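Local coordinates for Rab GDP dissociation inhibitor alpha (Naegleria fowleri, PDB 6C87), which probably binds prenylated Rab GTPases in their GDP-bound form, slowing nucleotide release and retrieving them from membranes during vesicle transport, at residues Val302-Ser316 with Ile387-Leu401. Sequence-based numbering, arbitrary orientation.
Sequences VRKTGKVIRVICILS and IDEKFVYILDTYAPL
Ile314 and Phe391 meet on one face of a long antiparallel strand pair, where Ile314 CD1 reaches the ring edge at Phe391 CE2, 4.1 Å away. With CG beside the backbone N (chi1 -51°), Phe391 turns the CD2-CE2 side of its ring to Ile312 and Ile314, beta-branched residues that suit an extended backbone and set apolar bulk beside the ring. On the reverse face Ile309 CG1 lies 4.1 Å from Ile394 CG1, and Lys390 packs its aliphatic CG and CD on Val311 CG1 while its end leads away to a weak, long ion pair with Glu374.

Backbone hydrogen bonds join the strands, among them Ile312 N to Phe391 O (2.8 Å). Farther along, a water accepts from Arg310 NH1 and donates to the carbonyls of Val308 and Tyr393, tying the buried guanidinium to both strands. At a beta bulge Thr305 and Gly306 stand opposite the single Thr397: Thr305 N hydrogen-bonds to Thr397 O, Thr397 N to Gly306 O, and the hydroxyls Thr305 OG1 and Thr397 OG1 join at 2.7 Å. Gly306 adopts angles (phi 150°, psi -159°) that would jam a CB against the Thr305 carbonyl O. On the solvent-facing margin Lys304 NZ forms a long salt bridge with Asp396 OD1 (3.5 Å), while at the far end Ser316 OG donates to the syn side of Asp388 OD2 (2.7 Å).

Within the large mixed sheet, 302-315 runs between 389-400 and 360-367; helix 56-64 packs on the Ile314-Phe391 face, where Phe63 meets the Phe391 ring and Arg64 bridges to Glu389, and helix 378-384 covers Val311 and Cys313 on the reverse face.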
ATOM      1  N   VAL A 302     -26.110  -8.545  18.890  1.00 48.90           N
ATOM      2  CA  VAL A 302     -25.363  -9.728  18.500  1.00 53.04           C
ATOM      3  C   VAL A 302     -26.338 -10.886  18.308  1.00 55.72           C
ATOM      4  O   VAL A 302     -27.509 -10.813  18.680  1.00 59.45           O
ATOM      5  CB  VAL A 302     -24.268 -10.091  19.523  1.00 48.72           C
ATOM      6  CG1 VAL A 302     -23.198  -9.004  19.551  1.00 43.70           C
ATOM      7  CG2 VAL A 302     -24.874 -10.297  20.899  1.00 43.74           C
ATOM      8  N   ARG A 303     -25.834 -11.953  17.690  1.00 49.83           N
ATOM      9  CA  ARG A 303     -26.577 -13.188  17.493  1.00 47.46           C
ATOM     10  C   ARG A 303     -25.710 -14.359  17.931  1.00 48.48           C
ATOM     11  O   ARG A 303     -24.487 -14.340  17.771  1.00 47.94           O
ATOM     12  CB  ARG A 303     -26.997 -13.367  16.024  1.00 47.07           C
ATOM     13  CG  ARG A 303     -25.812 -13.400  15.071  1.00 54.27           C
ATOM     14  CD  ARG A 303     -26.185 -13.769  13.641  1.00 65.51           C
ATOM     15  NE  ARG A 303     -24.982 -13.986  12.833  1.00 77.79           N
ATOM     16  CZ  ARG A 303     -24.394 -15.168  12.647  1.00 80.61           C
ATOM     17  NH1 ARG A 303     -24.898 -16.263  13.203  1.00 83.22           N
ATOM     18  NH2 ARG A 303     -23.300 -15.257  11.899  1.00 74.59           N
ATOM     19  N   LYS A 304     -26.360 -15.391  18.462  1.00 48.56           N
ATOM     20  CA  LYS A 304     -25.646 -16.591  18.870  1.00 44.48           C
ATOM     21  C   LYS A 304     -25.077 -17.296  17.650  1.00 47.46           C
ATOM     22  O   LYS A 304     -25.765 -17.463  16.643  1.00 53.09           O
ATOM     23  CB  LYS A 304     -26.574 -17.550  19.618  1.00 39.74           C
ATOM     24  CG  LYS A 304     -25.849 -18.677  20.336  1.00 44.92           C
ATOM     25  CD  LYS A 304     -26.672 -19.316  21.444  1.00 56.29           C
ATOM     26  CE  LYS A 304     -26.375 -20.824  21.490  1.00 67.75           C
ATOM     27  NZ  LYS A 304     -27.241 -21.611  22.418  1.00 74.48           N
ATOM     28  N   THR A 305     -23.808 -17.684  17.723  1.00 52.83           N
ATOM     29  CA  THR A 305     -23.198 -18.432  16.638  1.00 50.80           C
ATOM     30  C   THR A 305     -22.920 -19.885  16.994  1.00 44.11           C
ATOM     31  O   THR A 305     -22.577 -20.662  16.101  1.00 48.23           O
ATOM     32  CB  THR A 305     -21.893 -17.769  16.191  1.00 46.75           C
ATOM     33  OG1 THR A 305     -20.969 -17.757  17.283  1.00 49.31           O
ATOM     34  CG2 THR A 305     -22.166 -16.347  15.713  1.00 37.19           C
ATOM     35  N   GLY A 306     -23.081 -20.276  18.247  1.00 39.91           N
ATOM     36  CA  GLY A 306     -22.874 -21.647  18.651  1.00 34.99           C
ATOM     37  C   GLY A 306     -22.411 -21.715  20.092  1.00 40.78           C
ATOM     38  O   GLY A 306     -22.647 -20.800  20.878  1.00 42.52           O
ATOM     39  N   LYS A 307     -21.778 -22.839  20.414  1.00 32.97           N
ATOM     40  CA  LYS A 307     -21.193 -23.094  21.719  1.00 33.98           C
ATOM     41  C   LYS A 307     -19.782 -23.631  21.537  1.00 41.25           C
ATOM     42  O   LYS A 307     -19.446 -24.226  20.509  1.00 44.47           O
ATOM     43  CB  LYS A 307     -21.993 -24.116  22.537  1.00 32.53           C
ATOM     44  CG  LYS A 307     -23.325 -23.662  23.058  1.00 49.73           C
ATOM     45  CD  LYS A 307     -24.002 -24.826  23.770  1.00 51.18           C
ATOM     46  CE  LYS A 307     -25.240 -24.390  24.514  1.00 54.62           C
ATOM     47  NZ  LYS A 307     -25.412 -25.245  25.720  1.00 62.76           N
ATOM     48  N   VAL A 308     -18.956 -23.433  22.559  1.00 38.34           N
ATOM     49  CA  VAL A 308     -17.621 -24.013  22.603  1.00 33.27           C
ATOM     50  C   VAL A 308     -17.435 -24.645  23.975  1.00 38.76           C
ATOM     51  O   VAL A 308     -17.609 -23.973  24.999  1.00 36.51           O
ATOM     52  CB  VAL A 308     -16.527 -22.963  22.330  1.00 32.79           C
ATOM     53  CG1 VAL A 308     -15.124 -23.516  22.668  1.00 26.66           C
ATOM     54  CG2 VAL A 308     -16.603 -22.485  20.894  1.00 28.25           C
ATOM     55  N   ILE A 309     -17.079 -25.928  23.997  1.00 31.84           N
ATOM     56  CA  ILE A 309     -16.720 -26.599  25.239  1.00 31.09           C
ATOM     57  C   ILE A 309     -15.214 -26.519  25.405  1.00 37.15           C
ATOM     58  O   ILE A 309     -14.455 -26.730  24.449  1.00 39.89           O
ATOM     59  CB  ILE A 309     -17.194 -28.063  25.261  1.00 38.41           C
ATOM     60  CG1 ILE A 309     -16.702 -28.758  26.540  1.00 38.41           C
ATOM     61  CG2 ILE A 309     -16.693 -28.825  24.049  1.00 28.12           C
ATOM     62  CD1 ILE A 309     -17.351 -30.116  26.804  1.00 33.59           C
ATOM     63  N   ARG A 310     -14.784 -26.161  26.606  1.00 35.02           N
ATOM     64  CA  ARG A 310     -13.390 -26.266  27.002  1.00 32.51           C
ATOM     65  C   ARG A 310     -13.345 -27.105  28.267  1.00 37.00           C
ATOM     66  O   ARG A 310     -14.075 -26.822  29.225  1.00 39.27           O
ATOM     67  CB  ARG A 310     -12.761 -24.889  27.209  1.00 34.68           C
ATOM     68  CG  ARG A 310     -12.583 -24.134  25.903  1.00 30.52           C
ATOM     69  CD  ARG A 310     -12.052 -22.753  26.136  1.00 26.92           C
ATOM     70  NE  ARG A 310     -11.909 -22.031  24.883  1.00 32.49           N
ATOM     71  CZ  ARG A 310     -12.838 -21.236  24.365  1.00 34.93           C
ATOM     72  NH1 ARG A 310     -13.986 -21.057  25.004  1.00 25.80           N
ATOM     73  NH2 ARG A 310     -12.611 -20.624  23.205  1.00 30.29           N
ATOM     74  N   VAL A 311     -12.568 -28.185  28.230  1.00 29.82           N
ATOM     75  CA  VAL A 311     -12.365 -29.051  29.387  1.00 29.93           C
ATOM     76  C   VAL A 311     -10.947 -28.840  29.883  1.00 31.00           C
ATOM     77  O   VAL A 311      -9.974 -29.198  29.204  1.00 31.23           O
ATOM     78  CB  VAL A 311     -12.623 -30.527  29.060  1.00 31.08           C
ATOM     79  CG1 VAL A 311     -12.438 -31.352  30.313  1.00 27.11           C
ATOM     80  CG2 VAL A 311     -14.030 -30.705  28.518  1.00 33.42           C
ATOM     81  N   ILE A 312     -10.839 -28.319  31.095  1.00 32.81           N
ATOM     82  CA  ILE A 312      -9.570 -27.904  31.672  1.00 32.82           C
ATOM     83  C   ILE A 312      -9.111 -29.019  32.601  1.00 30.21           C
ATOM     84  O   ILE A 312      -9.843 -29.416  33.519  1.00 35.10           O
ATOM     85  CB  ILE A 312      -9.720 -26.550  32.386  1.00 36.85           C
ATOM     86  CG1 ILE A 312     -10.270 -25.524  31.383  1.00 42.37           C
ATOM     87  CG2 ILE A 312      -8.406 -26.070  32.962  1.00 30.61           C
ATOM     88  CD1 ILE A 312     -10.790 -24.241  32.001  1.00 43.55           C
ATOM     89  N   CYS A 313      -7.926 -29.566  32.320  1.00 28.27           N
ATOM     90  CA  CYS A 313      -7.412 -30.752  32.996  1.00 33.37           C
ATOM     91  C   CYS A 313      -6.079 -30.460  33.663  1.00 35.17           C
ATOM     92  O   CYS A 313      -5.158 -29.938  33.023  1.00 38.52           O
ATOM     93  CB  CYS A 313      -7.244 -31.919  32.019  1.00 25.37           C
ATOM     94  SG  CYS A 313      -8.699 -32.263  31.028  1.00 34.81           S
ATOM     95  N   ILE A 314      -5.982 -30.797  34.945  1.00 30.77           N
ATOM     96  CA  ILE A 314      -4.723 -30.754  35.671  1.00 36.22           C
ATOM     97  C   ILE A 314      -4.105 -32.146  35.657  1.00 39.15           C
ATOM     98  O   ILE A 314      -4.720 -33.118  36.118  1.00 42.17           O
ATOM     99  CB  ILE A 314      -4.916 -30.250  37.105  1.00 35.26           C
ATOM    100  CG1 ILE A 314      -5.521 -28.841  37.061  1.00 26.86           C
ATOM    101  CG2 ILE A 314      -3.574 -30.290  37.840  1.00 27.67           C
ATOM    102  CD1 ILE A 314      -5.834 -28.245  38.415  1.00 27.79           C
ATOM    103  N   LEU A 315      -2.881 -32.235  35.148  1.00 37.12           N
ATOM    104  CA  LEU A 315      -2.174 -33.498  35.030  1.00 32.18           C
ATOM    105  C   LEU A 315      -0.933 -33.467  35.904  1.00 34.37           C
ATOM    106  O   LEU A 315      -0.327 -32.411  36.117  1.00 37.37           O
ATOM    107  CB  LEU A 315      -1.779 -33.778  33.573  1.00 34.65           C
ATOM    108  CG  LEU A 315      -2.865 -33.607  32.502  1.00 29.58           C
ATOM    109  CD1 LEU A 315      -2.318 -33.915  31.121  1.00 34.59           C
ATOM    110  CD2 LEU A 315      -4.047 -34.516  32.810  1.00 26.99           C
ATOM    111  N   SER A 316      -0.558 -34.639  36.407  1.00 37.90           N
ATOM    112  CA  SER A 316       0.693 -34.833  37.124  1.00 36.96           C
ATOM    113  C   SER A 316       1.706 -35.590  36.272  1.00 34.81           C
ATOM    114  O   SER A 316       2.601 -36.260  36.794  1.00 36.66           O
ATOM    115  CB  SER A 316       0.438 -35.560  38.440  1.00 30.72           C
ATOM    116  OG  SER A 316      -0.065 -34.656  39.404  1.00 34.62           O
ATOM    117  N   ILE A 387      -6.298 -38.175  35.025  1.00 44.18           N
ATOM    118  CA  ILE A 387      -6.532 -36.742  35.202  1.00 35.26           C
ATOM    119  C   ILE A 387      -6.808 -36.456  36.676  1.00 33.77           C
ATOM    120  O   ILE A 387      -7.738 -37.022  37.261  1.00 30.95           O
ATOM    121  CB  ILE A 387      -7.694 -36.255  34.316  1.00 34.04           C
ATOM    122  CG1 ILE A 387      -7.373 -36.496  32.836  1.00 35.94           C
ATOM    123  CG2 ILE A 387      -7.999 -34.785  34.576  1.00 33.71           C
ATOM    124  CD1 ILE A 387      -8.521 -36.197  31.901  1.00 27.78           C
ATOM    125  N   ASP A 388      -6.028 -35.539  37.261  1.00 33.25           N
ATOM    126  CA  ASP A 388      -6.178 -35.227  38.682  1.00 30.62           C
ATOM    127  C   ASP A 388      -7.468 -34.464  38.945  1.00 40.53           C
ATOM    128  O   ASP A 388      -8.213 -34.785  39.878  1.00 51.52           O
ATOM    129  CB  ASP A 388      -4.981 -34.410  39.172  1.00 41.27           C
ATOM    130  CG  ASP A 388      -3.716 -35.234  39.324  1.00 43.03           C
ATOM    131  OD1 ASP A 388      -3.711 -36.449  39.011  1.00 44.35           O
ATOM    132  OD2 ASP A 388      -2.709 -34.641  39.759  1.00 45.68           O
ATOM    133  N   GLU A 389      -7.718 -33.422  38.160  1.00 35.11           N
ATOM    134  CA  GLU A 389      -8.908 -32.590  38.253  1.00 41.87           C
ATOM    135  C   GLU A 389      -9.326 -32.160  36.863  1.00 37.71           C
ATOM    136  O   GLU A 389      -8.478 -31.909  35.998  1.00 33.01           O
ATOM    137  CB  GLU A 389      -8.723 -31.341  39.129  1.00 43.09           C
ATOM    138  CG  GLU A 389      -8.736 -31.609  40.608  1.00 51.30           C
ATOM    139  CD  GLU A 389     -10.113 -31.989  41.121  1.00 52.47           C
ATOM    140  OE1 GLU A 389     -11.098 -31.853  40.357  1.00 46.33           O
ATOM    141  OE2 GLU A 389     -10.208 -32.402  42.298  1.00 57.42           O
ATOM    142  N   LYS A 390     -10.640 -32.112  36.657  1.00 37.75           N
ATOM    143  CA  LYS A 390     -11.229 -31.787  35.370  1.00 34.84           C
ATOM    144  C   LYS A 390     -12.342 -30.764  35.574  1.00 38.11           C
ATOM    145  O   LYS A 390     -13.221 -30.955  36.424  1.00 33.38           O
ATOM    146  CB  LYS A 390     -11.752 -33.064  34.704  1.00 34.91           C
ATOM    147  CG  LYS A 390     -12.328 -32.863  33.340  1.00 45.52           C
ATOM    148  CD  LYS A 390     -12.946 -34.134  32.780  1.00 51.38           C
ATOM    149  CE  LYS A 390     -13.908 -34.770  33.772  1.00 47.10           C
ATOM    150  NZ  LYS A 390     -14.918 -35.586  33.058  1.00 49.24           N
ATOM    151  N   PHE A 391     -12.323 -29.697  34.780  1.00 42.91           N
ATOM    152  CA  PHE A 391     -13.340 -28.654  34.847  1.00 40.69           C
ATOM    153  C   PHE A 391     -13.990 -28.474  33.484  1.00 36.19           C
ATOM    154  O   PHE A 391     -13.294 -28.230  32.493  1.00 39.05           O
ATOM    155  CB  PHE A 391     -12.751 -27.317  35.289  1.00 37.42           C
ATOM    156  CG  PHE A 391     -11.928 -27.394  36.528  1.00 32.65           C
ATOM    157  CD1 PHE A 391     -12.535 -27.337  37.781  1.00 29.33           C
ATOM    158  CD2 PHE A 391     -10.546 -27.511  36.449  1.00 29.00           C
ATOM    159  CE1 PHE A 391     -11.776 -27.392  38.943  1.00 32.13           C
ATOM    160  CE2 PHE A 391      -9.775 -27.570  37.609  1.00 33.29           C
ATOM    161  CZ  PHE A 391     -10.397 -27.509  38.861  1.00 34.05           C
ATOM    162  N   VAL A 392     -15.317 -28.568  33.442  1.00 33.34           N
ATOM    163  CA  VAL A 392     -16.065 -28.400  32.197  1.00 34.99           C
ATOM    164  C   VAL A 392     -16.503 -26.945  32.069  1.00 33.00           C
ATOM    165  O   VAL A 392     -17.253 -26.434  32.906  1.00 34.17           O
ATOM    166  CB  VAL A 392     -17.276 -29.341  32.135  1.00 32.98           C
ATOM    167  CG1 VAL A 392     -18.060 -29.078  30.865  1.00 32.94           C
ATOM    168  CG2 VAL A 392     -16.813 -30.781  32.161  1.00 30.63           C
ATOM    169  N   TYR A 393     -16.053 -26.291  31.004  1.00 29.81           N
ATOM    170  CA  TYR A 393     -16.280 -24.864  30.786  1.00 34.43           C
ATOM    171  C   TYR A 393     -16.930 -24.686  29.413  1.00 38.01           C
ATOM    172  O   TYR A 393     -16.246 -24.704  28.385  1.00 38.35           O
ATOM    173  CB  TYR A 393     -14.963 -24.100  30.895  1.00 29.49           C
ATOM    174  CG  TYR A 393     -15.088 -22.594  30.846  1.00 32.98           C
ATOM    175  CD1 TYR A 393     -16.079 -21.929  31.559  1.00 37.55           C
ATOM    176  CD2 TYR A 393     -14.209 -21.838  30.087  1.00 27.87           C
ATOM    177  CE1 TYR A 393     -16.186 -20.550  31.515  1.00 37.22           C
ATOM    178  CE2 TYR A 393     -14.300 -20.461  30.042  1.00 30.07           C
ATOM    179  CZ  TYR A 393     -15.294 -19.820  30.752  1.00 39.26           C
ATOM    180  OH  TYR A 393     -15.383 -18.444  30.693  1.00 43.93           O
ATOM    181  N   ILE A 394     -18.247 -24.515  29.396  1.00 37.42           N
ATOM    182  CA  ILE A 394     -19.018 -24.362  28.167  1.00 33.90           C
ATOM    183  C   ILE A 394     -19.470 -22.911  28.042  1.00 41.21           C
ATOM    184  O   ILE A 394     -19.993 -22.325  29.002  1.00 35.91           O
ATOM    185  CB  ILE A 394     -20.216 -25.323  28.153  1.00 37.97           C
ATOM    186  CG1 ILE A 394     -19.722 -26.753  28.376  1.00 43.65           C
ATOM    187  CG2 ILE A 394     -20.972 -25.204  26.839  1.00 37.50           C
ATOM    188  CD1 ILE A 394     -20.822 -27.748  28.634  1.00 36.46           C
ATOM    189  N   LEU A 395     -19.279 -22.333  26.854  1.00 42.63           N
ATOM    190  CA  LEU A 395     -19.601 -20.935  26.603  1.00 37.11           C
ATOM    191  C   LEU A 395     -20.392 -20.791  25.313  1.00 36.34           C
ATOM    192  O   LEU A 395     -20.131 -21.490  24.332  1.00 37.61           O
ATOM    193  CB  LEU A 395     -18.334 -20.087  26.498  1.00 38.82           C
ATOM    194  CG  LEU A 395     -17.497 -19.882  27.757  1.00 41.79           C
ATOM    195  CD1 LEU A 395     -16.222 -19.127  27.404  1.00 40.08           C
ATOM    196  CD2 LEU A 395     -18.302 -19.138  28.821  1.00 37.06           C
ATOM    197  N   ASP A 396     -21.332 -19.854  25.316  1.00 41.32           N
ATOM    198  CA  ASP A 396     -22.000 -19.442  24.096  1.00 39.32           C
ATOM    199  C   ASP A 396     -21.111 -18.467  23.330  1.00 46.46           C
ATOM    200  O   ASP A 396     -20.411 -17.639  23.926  1.00 41.98           O
ATOM    201  CB  ASP A 396     -23.340 -18.785  24.431  1.00 40.82           C
ATOM    202  CG  ASP A 396     -24.344 -19.762  25.033  1.00 48.04           C
ATOM    203  OD1 ASP A 396     -24.514 -20.876  24.497  1.00 51.31           O
ATOM    204  OD2 ASP A 396     -24.966 -19.415  26.053  1.00 54.82           O
ATOM    205  N   THR A 397     -21.152 -18.554  22.006  1.00 41.15           N
ATOM    206  CA  THR A 397     -20.380 -17.672  21.146  1.00 36.49           C
ATOM    207  C   THR A 397     -21.320 -16.740  20.389  1.00 45.73           C
ATOM    208  O   THR A 397     -22.467 -17.092  20.084  1.00 38.18           O
ATOM    209  CB  THR A 397     -19.510 -18.476  20.169  1.00 31.55           C
ATOM    210  OG1 THR A 397     -20.330 -19.329  19.366  1.00 40.22           O
ATOM    211  CG2 THR A 397     -18.551 -19.345  20.942  1.00 30.22           C
ATOM    212  N   TYR A 398     -20.838 -15.527  20.122  1.00 49.87           N
ATOM    213  CA  TYR A 398     -21.680 -14.512  19.505  1.00 45.96           C
ATOM    214  C   TYR A 398     -20.888 -13.740  18.466  1.00 46.00           C
ATOM    215  O   TYR A 398     -19.656 -13.676  18.505  1.00 43.66           O
ATOM    216  CB  TYR A 398     -22.250 -13.522  20.528  1.00 47.47           C
ATOM    217  CG  TYR A 398     -23.157 -14.131  21.573  1.00 47.33           C
ATOM    218  CD1 TYR A 398     -22.635 -14.645  22.759  1.00 41.85           C
ATOM    219  CD2 TYR A 398     -24.530 -14.201  21.373  1.00 47.28           C
ATOM    220  CE1 TYR A 398     -23.456 -15.206  23.719  1.00 46.56           C
ATOM    221  CE2 TYR A 398     -25.362 -14.758  22.329  1.00 50.10           C
ATOM    222  CZ  TYR A 398     -24.821 -15.259  23.501  1.00 52.88           C
ATOM    223  OH  TYR A 398     -25.645 -15.817  24.456  1.00 56.68           O
ATOM    224  N   ALA A 399     -21.628 -13.106  17.566  1.00 47.97           N
ATOM    225  CA  ALA A 399     -21.067 -12.249  16.541  1.00 44.92           C
ATOM    226  C   ALA A 399     -22.024 -11.079  16.332  1.00 47.92           C
ATOM    227  O   ALA A 399     -23.240 -11.254  16.436  1.00 45.86           O
ATOM    228  CB  ALA A 399     -20.859 -12.996  15.215  1.00 42.73           C
ATOM    229  N   PRO A 400     -21.490  -9.893  16.041  1.00 48.58           N
ATOM    230  CA  PRO A 400     -22.356  -8.714  15.895  1.00 46.79           C
ATOM    231  C   PRO A 400     -23.193  -8.761  14.630  1.00 54.73           C
ATOM    232  O   PRO A 400     -22.825  -9.385  13.632  1.00 56.35           O
ATOM    233  CB  PRO A 400     -21.357  -7.552  15.857  1.00 43.41           C
ATOM    234  CG  PRO A 400     -20.081  -8.173  15.370  1.00 40.14           C
ATOM    235  CD  PRO A 400     -20.064  -9.551  15.932  1.00 38.69           C
ATOM    236  N   LEU A 401     -24.350  -8.093  14.693  1.00 57.38           N
ATOM    237  CA  LEU A 401     -25.237  -8.015  13.537  1.00 56.07           C
ATOM    238  C   LEU A 401     -24.727  -7.024  12.495  1.00 60.95           C
ATOM    239  O   LEU A 401     -24.816  -7.285  11.289  1.00 63.90           O
ATOM    240  CB  LEU A 401     -26.642  -7.617  13.988  1.00 53.91           C
ATOM    241  CG  LEU A 401     -27.336  -8.519  15.007  1.00 53.24           C
ATOM    242  CD1 LEU A 401     -28.568  -7.823  15.591  1.00 49.90           C
ATOM    243  CD2 LEU A 401     -27.713  -9.836  14.374  1.00 48.52           C
TER
HETATM  244  O   HOH W   1     -18.916 -15.988  16.836  1.00 48.93           O
HETATM  245  O   HOH W   2     -15.592 -22.757  26.615  1.00 35.44           O
HETATM  246  O   HOH W   3      -2.264 -36.663  36.392  1.00 34.88           O